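Local coordinates for amino acid ABC transporter, periplasmic amino acid-binding protein, putative (Streptococcus pneumoniae, PDB 4I62) that binds L-arginine and probably delivers it, as the substrate-binding component of an ABC transporter, to a membrane permease for uptake, at residues G39-A44 against K101-I106. Numbering follows the deposited sequence.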
loop_
_atom_site.group_PDB
_atom_site.type_symbol
_atom_site.label_atom_id
_atom_site.label_comp_id
_atom_site.label_asym_id
_atom_site.label_seq_id
_atom_site.Cartn_x
_atom_site.Cartn_y
_atom_site.Cartn_z
ATOM N N GLY A 39 23.906 2.938 11.922
ATOM C CA GLY A 39 23.393 4.260 12.235
ATOM C C GLY A 39 22.187 4.714 11.434
ATOM O O GLY A 39 21.768 5.876 11.564
ATOM N N LYS A 40 21.594 3.816 10.653
ATOM C CA LYS A 40 20.446 4.199 9.831
ATOM C C LYS A 40 19.579 2.983 9.549
ATOM O O LYS A 40 20.058 1.863 9.616
ATOM C CB LYS A 40 20.866 4.888 8.538
ATOM C CG LYS A 40 21.634 4.028 7.601
ATOM C CD LYS A 40 22.079 4.909 6.438
ATOM C CE LYS A 40 22.775 4.115 5.373
ATOM N NZ LYS A 40 23.205 5.038 4.276
ATOM N N LEU A 41 18.305 3.257 9.316
ATOM C CA LEU A 41 17.286 2.258 9.026
ATOM C C LEU A 41 16.835 2.521 7.591
ATOM O O LEU A 41 16.314 3.595 7.306
ATOM C CB LEU A 41 16.091 2.437 9.979
ATOM C CG LEU A 41 14.887 1.508 9.744
ATOM C CD1 LEU A 41 15.220 0.087 10.140
ATOM C CD2 LEU A 41 13.672 2.038 10.492
ATOM N N VAL A 42 17.016 1.558 6.689
ATOM C CA VAL A 42 16.643 1.734 5.285
ATOM C C VAL A 42 15.289 1.099 5.020
ATOM O O VAL A 42 15.108 -0.096 5.236
ATOM C CB VAL A 42 17.716 1.123 4.352
ATOM C CG1 VAL A 42 17.334 1.374 2.896
ATOM C CG2 VAL A 42 19.120 1.708 4.620
ATOM N N VAL A 43 14.329 1.916 4.605
ATOM C CA VAL A 43 12.941 1.472 4.407
ATOM C C VAL A 43 12.571 1.554 2.929
ATOM O O VAL A 43 12.571 2.632 2.335
ATOM C CB VAL A 43 11.994 2.358 5.236
ATOM C CG1 VAL A 43 10.514 1.994 4.962
ATOM C CG2 VAL A 43 12.275 2.213 6.754
ATOM N N ALA A 44 12.241 0.405 2.377
ATOM C CA ALA A 44 11.766 0.313 0.982
ATOM C C ALA A 44 10.280 0.602 0.900
ATOM O O ALA A 44 9.498 0.092 1.720
ATOM C CB ALA A 44 12.065 -1.061 0.411
ATOM N N LYS A 101 19.035 -5.237 0.566
ATOM C CA LYS A 101 19.185 -3.865 0.094
ATOM C C LYS A 101 18.358 -2.851 0.901
ATOM O O LYS A 101 18.613 -1.642 0.847
ATOM C CB LYS A 101 18.817 -3.794 -1.386
ATOM C CG LYS A 101 19.706 -4.643 -2.275
ATOM C CD LYS A 101 19.079 -4.870 -3.646
ATOM C CE LYS A 101 19.013 -3.599 -4.468
ATOM N NZ LYS A 101 18.461 -3.872 -5.839
ATOM N N ALA A 102 17.353 -3.341 1.621
ATOM C CA ALA A 102 16.594 -2.525 2.569
ATOM C C ALA A 102 16.386 -3.341 3.832
ATOM O O ALA A 102 16.396 -4.579 3.782
ATOM C CB ALA A 102 15.255 -2.100 1.974
ATOM N N ASP A 103 16.182 -2.669 4.964
ATOM C CA ASP A 103 15.958 -3.348 6.240
ATOM C C ASP A 103 14.491 -3.704 6.493
ATOM O O ASP A 103 14.197 -4.749 7.091
ATOM C CB ASP A 103 16.439 -2.445 7.373
ATOM C CG ASP A 103 17.907 -2.121 7.248
ATOM O OD1 ASP A 103 18.702 -3.071 7.057
ATOM O OD2 ASP A 103 18.287 -0.924 7.290
ATOM N N LEU A 104 13.584 -2.825 6.073
ATOM C CA LEU A 104 12.141 -3.014 6.273
ATOM C C LEU A 104 11.438 -2.629 4.990
ATOM O O LEU A 104 11.911 -1.740 4.283
ATOM C CB LEU A 104 11.584 -2.107 7.392
ATOM C CG LEU A 104 12.164 -2.303 8.777
ATOM C CD1 LEU A 104 11.589 -1.251 9.725
ATOM C CD2 LEU A 104 11.897 -3.732 9.302
ATOM N N ALA A 105 10.291 -3.256 4.755
ATOM C CA ALA A 105 9.320 -2.738 3.792
ATOM C C ALA A 105 8.161 -2.181 4.599
ATOM O O ALA A 105 7.500 -2.933 5.327
ATOM C CB ALA A 105 8.822 -3.826 2.854
ATOM N N ILE A 106 7.933 -0.877 4.465
ATOM C CA ILE A 106 6.775 -0.224 5.080
ATOM C C ILE A 106 6.088 0.493 3.912
ATOM O O ILE A 106 6.478 1.603 3.532
ATOM C CB ILE A 106 7.139 0.766 6.218
ATOM C CG1 ILE A 106 8.103 0.114 7.217
ATOM C CG2 ILE A 106 5.847 1.203 6.903
ATOM C CD1 ILE A 106 8.541 1.060 8.351
#
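Val42 O is gripped by two successive amides of 101-106: Asp103 N at 2.8 Å, tilted 23° from the carbonyl plane, and Leu104 N at 3.2 Å, lying in it. The N-H of the same residue goes to a side chain instead of to backbone. Asp103 turns its CG beside its own backbone N (chi1 -60°), and OD2 then takes Val42 N at 2.9 Å in a nearly straight bond on its anti side. The carboxylate thus stands in for the backbone carbonyl that a regular parallel partner would offer. Lys38 NZ also forms a salt bridge with Asp103 OD2, which would probably favour the charged carboxylate. Further along, the bonds follow the parallel pattern: Ala44 N donates to Leu104 O at 2.9 Å, and Ile106 N gives a weak, longer bond to Ala44 O.

Side chains fill both faces. On one, Leu41 CD1 meets the tip of Leu104 at CD1 (3.9 Å), while Val43 CG1, anti to its backbone N (chi1 175°), lies against CB and CG1 of Ile106. On the other, the methyls of Ala44 and Ala102 touch at 3.7 Å.

Such side-by-side parallel pairing belongs to the 2-1-3 strand order of this periplasmic binding protein type II fold: 40-45 is central, with 82-87 along its other edge. Leu41 and Ile106 face helix 67-79, Ala44 and Ala105 pack on helix 90-98, and strand 226-232 touches Leu104, Ala105 and Ile106.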